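Local coordinates for MdbA protein (PDB 6BO0) that probably catalyses thiol-disulfide exchange, forming disulfide bonds in exported proteins as a DsbA-like oxidoreductase of the thioredoxin superfamily, at residues 55-66 / 192-200; 103-112 / 135-145. All coordinates share one frame; numbering follows the deposited sequence.

Contact 1 (55-66 / 192-200); sequences LAKETDADMKKL and NATWPSQIK
The indole of Trp195 turns an edge to Met63 of helix 55-66: Met63 SD lies almost in the ring plane, 5.2 Å from the centroid of the six-membered ring, a Met-aromatic contact. Leu66 CD1 also touches the indole, at CZ3. One face carries Pro196 CD, 3.3 Å above the plane and offset toward the rim, and the indole also touches Val41 and Ile43 of strand 39-45. In this thioredoxin fold the C-terminal tail packs on helix 51-68, which begins just after Cys49, seen as S-hydroxycysteine and probably the first cysteine of the CxxC redox motif. Pro196 also touches the helix: its CB meets Asp62 CB at 3.7 Å, and its CD meets Thr59 CG2 at 3.9 Å. Further along, the two methyls of Leu66 go to different partners, CD1 reaching Pro196 and Ile199 CG1 while CD2 lies against Ile199 CG2. At the other end Leu55 CD1 sits 3.4 Å from Asn192 O. No direct hydrogen bond joins the segments. With chi1 at 60°, Thr59 OG1 turns back to Leu55 O, approaching from above that carbonyl plane at 2.7 Å, while CG2 meets Ala193 O at 3.4 Å. A water then bridges the gap, donating to Thr59 OG1 and accepting from Trp195 NE1 at 2.9 Å in the plane of the indole.

Contact 2 (103-112 / 135-145); sequences DDSAQVYWNF and MAKILGAKDET
Val108 pushes its two methyls against the turn that follows helix 129-138: CG2 rests 3.6 Å from Leu139 O and also touches Gly140 O, while CG1 packs against Ala141. A turn later, Phe112 points the CE1 corner of its ring at the helix backbone, 3.6 Å from Ala136 N, with Ala136 CB close by; chi1 of -166° swings the ring across to it. Leu139 fills the hollow beside this ring in return, its CD1 lying 3.8 Å from Phe112 CA and near Asn111 O. The turn is a Schellman motif, with Gly140 at positive phi as the C-prime residue, within the helical part of this DsbA-like protein. Beyond it the contact becomes polar. Asp104 OD2 takes two donors, Lys142 N at 2.8 Å on its syn lone pair and Thr145 OG1 at 2.7 Å on its anti lone pair, while OD1 receives Ser105 N. The carboxylate thus ties the start of helix 143-151 to the bend before helix 106-118. Waters link Asp104 OD1 to Gly140 O and Asn111 ND2 to Leu139 O; Asn111 OD1 accepts from Glu15 N. Asp103 OD2 pairs with Lys148 and, through another water, reaches Thr145 OG1.

Contact 2 is nested along the chain inside the loop that contact 1 closes, and their centres lie about 23 Å apart. Contact 1 belongs to the sheet side of the fold, joining helix 51-68 to the tail after strand 187-188 beside strands 39-45 and 181-184. Contact 2 lies in the helical part, between helix 106-118 and the turn joining helices 129-138 and 143-151. The two meet at Trp110, whose CH2 lies 3.6 Å from Met63 CE, with Asp60 and Lys64 also against the indole. Helix 106-118 thus forms one side of contact 2 and packs through Trp110 on helix 51-68, as expected for a DsbA-like protein in which a helical domain is inserted into a thioredoxin fold.

Contact 1 (55-66 / 192-200)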
loop_
_atom_site.group_PDB
_atom_site.type_symbol
_atom_site.label_atom_id
_atom_site.label_comp_id
_atom_site.label_asym_id
_atom_site.label_seq_id
_atom_site.Cartn_x
_atom_site.Cartn_y
_atom_site.Cartn_z
ATOM N N LEU A 55 -11.564 1.318 -3.518
ATOM C CA LEU A 55 -10.802 2.023 -4.519
ATOM C C LEU A 55 -9.756 1.105 -5.133
ATOM O O LEU A 55 -9.563 1.090 -6.346
ATOM C CB LEU A 55 -10.156 3.268 -3.923
ATOM C CG LEU A 55 -9.283 4.057 -4.910
ATOM C CD1 LEU A 55 -10.098 4.588 -6.098
ATOM C CD2 LEU A 55 -8.562 5.197 -4.209
ATOM N N ALA A 56 -9.051 0.346 -4.304
ATOM C CA ALA A 56 -8.060 -0.590 -4.799
ATOM C C ALA A 56 -8.662 -1.613 -5.735
ATOM O O ALA A 56 -8.115 -1.896 -6.806
ATOM C CB ALA A 56 -7.341 -1.254 -3.625
ATOM N N LYS A 57 -9.813 -2.153 -5.353
ATOM C CA LYS A 57 -10.465 -3.151 -6.197
ATOM C C LYS A 57 -10.843 -2.540 -7.551
ATOM O O LYS A 57 -10.736 -3.175 -8.591
ATOM C CB LYS A 57 -11.740 -3.636 -5.471
ATOM C CG LYS A 57 -12.617 -4.596 -6.242
ATOM C CD LYS A 57 -13.729 -5.161 -5.363
ATOM C CE LYS A 57 -14.891 -4.179 -5.223
ATOM N NZ LYS A 57 -15.755 -4.525 -4.066
ATOM N N GLU A 58 -11.295 -1.292 -7.527
ATOM C CA GLU A 58 -11.761 -0.610 -8.748
ATOM C C GLU A 58 -10.647 -0.226 -9.699
ATOM O O GLU A 58 -10.847 -0.198 -10.910
ATOM C CB GLU A 58 -12.559 0.651 -8.398
ATOM C CG GLU A 58 -13.946 0.369 -7.833
ATOM C CD GLU A 58 -14.760 -0.554 -8.727
ATOM O OE1 GLU A 58 -14.774 -0.310 -9.950
ATOM O OE2 GLU A 58 -15.391 -1.523 -8.227
ATOM N N THR A 59 -9.478 0.097 -9.163
ATOM C CA THR A 59 -8.437 0.715 -9.947
ATOM C C THR A 59 -7.135 -0.057 -10.076
ATOM O O THR A 59 -6.278 0.357 -10.837
ATOM C CB THR A 59 -8.063 2.111 -9.368
ATOM O OG1 THR A 59 -7.587 1.977 -8.020
ATOM C CG2 THR A 59 -9.250 3.041 -9.429
ATOM N N ASP A 60 -6.933 -1.119 -9.312
ATOM C CA ASP A 60 -5.584 -1.685 -9.243
ATOM C C ASP A 60 -5.085 -2.159 -10.627
ATOM O O ASP A 60 -3.938 -1.928 -10.951
ATOM C CB ASP A 60 -5.498 -2.819 -8.211
ATOM C CG ASP A 60 -5.137 -2.355 -6.717
ATOM O OD1 ASP A 60 -4.880 -1.174 -6.402
ATOM O OD2 ASP A 60 -5.071 -3.262 -5.818
ATOM N N ALA A 61 -5.939 -2.786 -11.424
ATOM C CA ALA A 61 -5.473 -3.307 -12.725
ATOM C C ALA A 61 -5.071 -2.171 -13.670
ATOM O O ALA A 61 -3.992 -2.206 -14.285
ATOM C CB ALA A 61 -6.527 -4.165 -13.378
ATOM N N ASP A 62 -5.898 -1.115 -13.719
ATOM C CA ASP A 62 -5.595 0.004 -14.584
ATOM C C ASP A 62 -4.355 0.732 -14.074
ATOM O O ASP A 62 -3.501 1.157 -14.854
ATOM C CB ASP A 62 -6.785 0.949 -14.706
ATOM C CG ASP A 62 -7.914 0.381 -15.566
ATOM O OD1 ASP A 62 -7.714 -0.583 -16.363
ATOM O OD2 ASP A 62 -9.017 0.942 -15.458
ATOM N N MET A 63 -4.261 0.866 -12.752
ATOM C CA MET A 63 -3.084 1.501 -12.142
ATOM C C MET A 63 -1.802 0.727 -12.500
ATOM O O MET A 63 -0.763 1.328 -12.826
ATOM C CB MET A 63 -3.299 1.607 -10.634
ATOM C CG MET A 63 -2.081 2.097 -9.898
ATOM S SD MET A 63 -2.382 2.520 -8.181
ATOM C CE MET A 63 -2.490 0.918 -7.436
ATOM N N LYS A 64 -1.851 -0.589 -12.334
ATOM C CA LYS A 64 -0.670 -1.414 -12.594
ATOM C C LYS A 64 -0.123 -1.205 -14.014
ATOM O O LYS A 64 1.077 -1.028 -14.237
ATOM C CB LYS A 64 -1.009 -2.868 -12.387
ATOM C CG LYS A 64 0.160 -3.808 -12.462
ATOM C CD LYS A 64 -0.329 -5.212 -12.148
ATOM C CE LYS A 64 0.734 -6.252 -12.332
ATOM N NZ LYS A 64 0.954 -6.612 -13.763
ATOM N N LYS A 65 -1.028 -1.153 -14.971
ATOM C CA LYS A 65 -0.618 -0.957 -16.350
ATOM C C LYS A 65 -0.011 0.423 -16.582
ATOM O O LYS A 65 1.015 0.552 -17.259
ATOM C CB LYS A 65 -1.783 -1.183 -17.291
ATOM C CG LYS A 65 -1.380 -0.999 -18.759
ATOM C CD LYS A 65 -2.357 -1.608 -19.754
ATOM C CE LYS A 65 -2.009 -1.231 -21.194
ATOM N NZ LYS A 65 -0.625 -1.604 -21.575
ATOM N N LEU A 66 -0.646 1.455 -16.027
ATOM C CA LEU A 66 -0.102 2.791 -16.149
ATOM C C LEU A 66 1.311 2.869 -15.564
ATOM O O LEU A 66 2.176 3.539 -16.120
ATOM C CB LEU A 66 -1.026 3.820 -15.496
ATOM C CG LEU A 66 -2.386 4.026 -16.168
ATOM C CD1 LEU A 66 -3.217 4.922 -15.291
ATOM C CD2 LEU A 66 -2.254 4.599 -17.571
ATOM N N ASN A 192 -12.329 9.588 -7.264
ATOM C CA ASN A 192 -11.132 8.764 -7.207
ATOM C C ASN A 192 -11.240 7.483 -7.979
ATOM O O ASN A 192 -10.260 7.004 -8.499
ATOM C CB ASN A 192 -10.834 8.374 -5.756
ATOM C CG ASN A 192 -10.385 9.517 -4.955
ATOM O OD1 ASN A 192 -10.617 9.585 -3.741
ATOM N ND2 ASN A 192 -9.810 10.505 -5.638
ATOM N N ALA A 193 -12.455 6.918 -8.006
ATOM C CA ALA A 193 -12.689 5.604 -8.587
ATOM C C ALA A 193 -12.336 5.553 -10.060
ATOM O O ALA A 193 -12.099 4.456 -10.575
ATOM C CB ALA A 193 -14.142 5.198 -8.389
ATOM N N THR A 194 -12.314 6.712 -10.741
ATOM C CA THR A 194 -11.996 6.763 -12.158
ATOM C C THR A 194 -10.694 7.520 -12.426
ATOM O O THR A 194 -10.444 7.941 -13.558
ATOM C CB THR A 194 -13.168 7.371 -12.972
ATOM O OG1 THR A 194 -13.340 8.734 -12.586
ATOM C CG2 THR A 194 -14.490 6.619 -12.745
ATOM N N TRP A 195 -9.821 7.669 -11.421
ATOM C CA TRP A 195 -8.613 8.445 -11.680
ATOM C C TRP A 195 -7.758 7.916 -12.835
ATOM O O TRP A 195 -7.188 8.715 -13.556
ATOM C CB TRP A 195 -7.782 8.696 -10.407
ATOM C CG TRP A 195 -6.905 7.560 -9.943
ATOM C CD1 TRP A 195 -7.152 6.714 -8.903
ATOM C CD2 TRP A 195 -5.638 7.147 -10.492
ATOM N NE1 TRP A 195 -6.143 5.822 -8.757
ATOM C CE2 TRP A 195 -5.200 6.048 -9.729
ATOM C CE3 TRP A 195 -4.828 7.589 -11.545
ATOM C CZ2 TRP A 195 -3.992 5.398 -9.997
ATOM C CZ3 TRP A 195 -3.664 6.942 -11.817
ATOM C CH2 TRP A 195 -3.243 5.857 -11.050
ATOM N N PRO A 196 -7.675 6.583 -13.042
ATOM C CA PRO A 196 -6.822 6.140 -14.142
ATOM C C PRO A 196 -7.279 6.694 -15.506
ATOM O O PRO A 196 -6.446 6.931 -16.376
ATOM C CB PRO A 196 -6.922 4.617 -14.062
ATOM C CG PRO A 196 -7.086 4.373 -12.583
ATOM C CD PRO A 196 -8.101 5.432 -12.225
ATOM N N SER A 197 -8.576 6.938 -15.656
ATOM C CA SER A 197 -9.107 7.479 -16.896
ATOM C C SER A 197 -8.669 8.922 -17.155
ATOM O O SER A 197 -8.908 9.446 -18.238
ATOM C CB SER A 197 -10.639 7.375 -16.928
ATOM O OG SER A 197 -11.271 8.275 -16.053
ATOM N N GLN A 198 -8.072 9.582 -16.176
ATOM C CA GLN A 198 -7.483 10.925 -16.408
ATOM C C GLN A 198 -6.151 10.895 -17.087
ATOM O O GLN A 198 -5.676 11.928 -17.537
ATOM C CB GLN A 198 -7.298 11.624 -15.089
ATOM C CG GLN A 198 -8.584 11.692 -14.339
ATOM C CD GLN A 198 -8.978 13.030 -13.860
ATOM O OE1 GLN A 198 -8.325 14.059 -14.126
ATOM N NE2 GLN A 198 -10.058 13.046 -13.137
ATOM N N ILE A 199 -5.537 9.718 -17.163
ATOM C CA ILE A 199 -4.189 9.590 -17.649
ATOM C C ILE A 199 -4.226 9.080 -19.085
ATOM O O ILE A 199 -4.675 7.966 -19.348
ATOM C CB ILE A 199 -3.401 8.561 -16.800
ATOM C CG1 ILE A 199 -3.504 8.851 -15.309
ATOM C CG2 ILE A 199 -1.937 8.499 -17.266
ATOM C CD1 ILE A 199 -2.855 10.134 -14.880
ATOM N N LYS A 200 -3.792 9.901 -20.026
ATOM C CA LYS A 200 -3.790 9.548 -21.434
ATOM C C LYS A 200 -2.389 9.357 -21.972
ATOM O O LYS A 200 -1.401 9.857 -21.412
ATOM C CB LYS A 200 -4.495 10.627 -22.259
ATOM C CG LYS A 200 -5.864 11.039 -21.767
ATOM C CD LYS A 200 -6.879 9.904 -21.785
ATOM C CE LYS A 200 -8.173 10.335 -21.117
ATOM N NZ LYS A 200 -9.097 9.163 -20.976
ATOM O OXT LYS A 200 -2.256 8.753 -23.046
HETATM O O HOH W 1 -5.556 3.444 -7.143
#

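Contact 2 (103-112 / 135-145)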
loop_
_atom_site.group_PDB
_atom_site.type_symbol
_atom_site.label_atom_id
_atom_site.label_comp_id
_atom_site.label_asym_id
_atom_site.label_seq_id
_atom_site.Cartn_x
_atom_site.Cartn_y
_atom_site.Cartn_z
ATOM N N ASP A 103 12.263 -3.597 1.847
ATOM C CA ASP A 103 13.289 -4.663 1.812
ATOM C C ASP A 103 13.099 -5.734 0.784
ATOM O O ASP A 103 13.980 -6.591 0.624
ATOM C CB ASP A 103 13.295 -5.471 3.096
ATOM C CG ASP A 103 13.871 -4.763 4.230
ATOM O OD1 ASP A 103 14.098 -3.546 4.193
ATOM O OD2 ASP A 103 14.119 -5.471 5.243
ATOM N N ASP A 104 11.967 -5.766 0.119
ATOM C CA ASP A 104 11.604 -6.892 -0.679
ATOM C C ASP A 104 11.201 -6.438 -2.081
ATOM O O ASP A 104 11.501 -5.319 -2.485
ATOM C CB ASP A 104 10.533 -7.730 0.043
ATOM C CG ASP A 104 10.709 -9.228 -0.166
ATOM O OD1 ASP A 104 10.542 -9.692 -1.320
ATOM O OD2 ASP A 104 11.019 -9.932 0.811
ATOM N N SER A 105 10.607 -7.332 -2.850
ATOM C CA SER A 105 10.369 -7.066 -4.257
ATOM C C SER A 105 9.034 -6.343 -4.481
ATOM O O SER A 105 8.078 -6.428 -3.694
ATOM C CB SER A 105 10.361 -8.358 -5.080
ATOM O OG SER A 105 9.218 -9.132 -4.759
ATOM N N ALA A 106 8.980 -5.634 -5.596
ATOM C CA ALA A 106 7.763 -4.986 -6.036
ATOM C C ALA A 106 6.627 -5.978 -6.191
ATOM O O ALA A 106 5.464 -5.693 -5.836
ATOM C CB ALA A 106 7.998 -4.249 -7.355
ATOM N N GLN A 107 6.948 -7.181 -6.660
ATOM C CA GLN A 107 5.926 -8.166 -6.887
ATOM C C GLN A 107 5.283 -8.625 -5.551
ATOM O O GLN A 107 4.049 -8.774 -5.433
ATOM C CB GLN A 107 6.489 -9.341 -7.655
ATOM C CG GLN A 107 5.441 -10.342 -7.997
ATOM C CD GLN A 107 5.921 -11.262 -9.081
ATOM O OE1 GLN A 107 6.002 -12.463 -8.888
ATOM N NE2 GLN A 107 6.298 -10.695 -10.221
ATOM N N VAL A 108 6.121 -8.923 -4.567
ATOM C CA VAL A 108 5.604 -9.349 -3.269
ATOM C C VAL A 108 4.829 -8.201 -2.628
ATOM O O VAL A 108 3.747 -8.412 -2.062
ATOM C CB VAL A 108 6.746 -9.874 -2.381
ATOM C CG1 VAL A 108 6.229 -10.221 -0.994
ATOM C CG2 VAL A 108 7.381 -11.092 -2.992
ATOM N N TYR A 109 5.354 -6.986 -2.730
ATOM C CA TYR A 109 4.650 -5.824 -2.200
ATOM C C TYR A 109 3.255 -5.686 -2.817
ATOM O O TYR A 109 2.258 -5.510 -2.112
ATOM C CB TYR A 109 5.459 -4.541 -2.424
ATOM C CG TYR A 109 4.661 -3.329 -2.008
ATOM C CD1 TYR A 109 4.438 -3.033 -0.675
ATOM C CD2 TYR A 109 4.057 -2.523 -2.944
ATOM C CE1 TYR A 109 3.656 -1.949 -0.287
ATOM C CE2 TYR A 109 3.255 -1.449 -2.575
ATOM C CZ TYR A 109 3.066 -1.161 -1.255
ATOM O OH TYR A 109 2.274 -0.093 -0.921
ATOM N N TRP A 110 3.199 -5.727 -4.143
ATOM C CA TRP A 110 1.941 -5.539 -4.843
ATOM C C TRP A 110 0.906 -6.578 -4.424
ATOM O O TRP A 110 -0.250 -6.252 -4.123
ATOM C CB TRP A 110 2.198 -5.621 -6.353
ATOM C CG TRP A 110 0.981 -5.443 -7.162
ATOM C CD1 TRP A 110 0.159 -6.422 -7.646
ATOM C CD2 TRP A 110 0.389 -4.213 -7.545
ATOM N NE1 TRP A 110 -0.902 -5.877 -8.322
ATOM C CE2 TRP A 110 -0.779 -4.518 -8.277
ATOM C CE3 TRP A 110 0.732 -2.882 -7.360
ATOM C CZ2 TRP A 110 -1.592 -3.534 -8.802
ATOM C CZ3 TRP A 110 -0.085 -1.912 -7.896
ATOM C CH2 TRP A 110 -1.220 -2.246 -8.602
ATOM N N ASN A 111 1.322 -7.835 -4.414
ATOM C CA ASN A 111 0.410 -8.901 -4.037
ATOM C C ASN A 111 -0.011 -8.834 -2.563
ATOM O O ASN A 111 -1.168 -9.102 -2.227
ATOM C CB ASN A 111 0.984 -10.270 -4.392
ATOM C CG ASN A 111 0.945 -10.543 -5.872
ATOM O OD1 ASN A 111 -0.099 -10.404 -6.492
ATOM N ND2 ASN A 111 2.081 -10.898 -6.452
ATOM N N PHE A 112 0.911 -8.440 -1.685
ATOM C CA PHE A 112 0.596 -8.299 -0.267
ATOM C C PHE A 112 -0.384 -7.153 -0.039
ATOM O O PHE A 112 -1.337 -7.292 0.730
ATOM C CB PHE A 112 1.878 -8.116 0.531
ATOM C CG PHE A 112 1.716 -8.297 2.013
ATOM C CD1 PHE A 112 1.751 -9.549 2.573
ATOM C CD2 PHE A 112 1.554 -7.210 2.851
ATOM C CE1 PHE A 112 1.632 -9.729 3.939
ATOM C CE2 PHE A 112 1.475 -7.379 4.228
ATOM C CZ PHE A 112 1.498 -8.648 4.753
ATOM N N MET A 135 1.785 -14.631 6.394
ATOM C CA MET A 135 1.135 -14.330 5.108
ATOM C C MET A 135 2.155 -13.847 4.058
ATOM O O MET A 135 2.113 -14.225 2.891
ATOM C CB MET A 135 0.013 -13.295 5.326
ATOM C CG MET A 135 -1.118 -13.816 6.206
ATOM S SD MET A 135 -2.127 -12.483 6.868
ATOM C CE MET A 135 -3.618 -12.679 5.950
ATOM N N ALA A 136 3.081 -13.020 4.523
ATOM C CA ALA A 136 4.147 -12.528 3.661
ATOM C C ALA A 136 4.993 -13.677 3.132
ATOM O O ALA A 136 5.370 -13.698 1.947
ATOM C CB ALA A 136 5.010 -11.499 4.401
ATOM N N LYS A 137 5.294 -14.653 4.001
ATOM C CA LYS A 137 6.056 -15.824 3.568
ATOM C C LYS A 137 5.309 -16.582 2.463
ATOM O O LYS A 137 5.904 -16.955 1.447
ATOM C CB LYS A 137 6.344 -16.733 4.747
ATOM C CG LYS A 137 7.223 -17.934 4.400
ATOM C CD LYS A 137 7.565 -18.754 5.627
ATOM C CE LYS A 137 8.462 -19.933 5.271
ATOM N NZ LYS A 137 9.792 -19.496 4.779
ATOM N N ILE A 138 4.015 -16.789 2.657
ATOM C CA ILE A 138 3.200 -17.487 1.676
ATOM C C ILE A 138 3.230 -16.748 0.317
ATOM O O ILE A 138 3.234 -17.382 -0.749
ATOM C CB ILE A 138 1.757 -17.668 2.212
ATOM C CG1 ILE A 138 1.739 -18.679 3.386
ATOM C CG2 ILE A 138 0.812 -18.153 1.117
ATOM C CD1 ILE A 138 0.486 -18.637 4.243
ATOM N N LEU A 139 3.274 -15.412 0.363
ATOM C CA LEU A 139 3.298 -14.584 -0.849
ATOM C C LEU A 139 4.701 -14.327 -1.389
ATOM O O LEU A 139 4.863 -13.518 -2.286
ATOM C CB LEU A 139 2.548 -13.283 -0.623
ATOM C CG LEU A 139 1.053 -13.496 -0.377
ATOM C CD1 LEU A 139 0.386 -12.114 -0.332
ATOM C CD2 LEU A 139 0.369 -14.375 -1.398
ATOM N N GLY A 140 5.697 -15.032 -0.876
ATOM C CA GLY A 140 7.004 -15.036 -1.500
ATOM C C GLY A 140 8.062 -14.138 -0.903
ATOM O O GLY A 140 9.133 -13.997 -1.489
ATOM N N ALA A 141 7.810 -13.547 0.267
ATOM C CA ALA A 141 8.802 -12.649 0.866
ATOM C C ALA A 141 10.081 -13.403 1.246
ATOM O O ALA A 141 10.041 -14.577 1.607
ATOM C CB ALA A 141 8.219 -11.967 2.087
ATOM N N LYS A 142 11.196 -12.679 1.228
ATOM C CA LYS A 142 12.475 -13.189 1.695
ATOM C C LYS A 142 12.402 -13.569 3.170
ATOM O O LYS A 142 11.629 -12.986 3.937
ATOM C CB LYS A 142 13.562 -12.134 1.521
ATOM C CG LYS A 142 13.927 -11.815 0.069
ATOM C CD LYS A 142 15.085 -10.818 -0.045
ATOM C CE LYS A 142 14.670 -9.378 0.273
ATOM N NZ LYS A 142 15.749 -8.342 0.134
ATOM N N ASP A 143 13.251 -14.511 3.575
ATOM C CA ASP A 143 13.312 -14.949 4.962
ATOM C C ASP A 143 13.514 -13.777 5.909
ATOM O O ASP A 143 12.876 -13.698 6.967
ATOM C CB ASP A 143 14.445 -15.985 5.129
ATOM C CG ASP A 143 14.269 -17.234 4.286
ATOM O OD1 ASP A 143 13.149 -17.559 3.886
ATOM O OD2 ASP A 143 15.295 -17.922 4.077
ATOM N N GLU A 144 14.440 -12.879 5.579
ATOM C CA GLU A 144 14.729 -11.755 6.461
ATOM C C GLU A 144 13.545 -10.783 6.554
ATOM O O GLU A 144 13.326 -10.161 7.602
ATOM C CB GLU A 144 15.989 -11.040 5.966
ATOM C CG GLU A 144 16.447 -9.889 6.829
ATOM C CD GLU A 144 16.965 -10.261 8.208
ATOM O OE1 GLU A 144 17.043 -11.472 8.588
ATOM O OE2 GLU A 144 17.273 -9.307 8.955
ATOM N N THR A 145 12.809 -10.648 5.451
ATOM C CA THR A 145 11.619 -9.786 5.460
ATOM C C THR A 145 10.569 -10.332 6.417
ATOM O O THR A 145 9.973 -9.596 7.186
ATOM C CB THR A 145 11.052 -9.652 4.060
ATOM O OG1 THR A 145 12.072 -9.127 3.206
ATOM C CG2 THR A 145 9.799 -8.792 3.999
HETATM O O HOH W 2 14.488 -8.218 4.514
HETATM O O HOH W 3 11.003 -12.162 -2.328
HETATM O O HOH W 4 3.838 -12.521 -4.539
#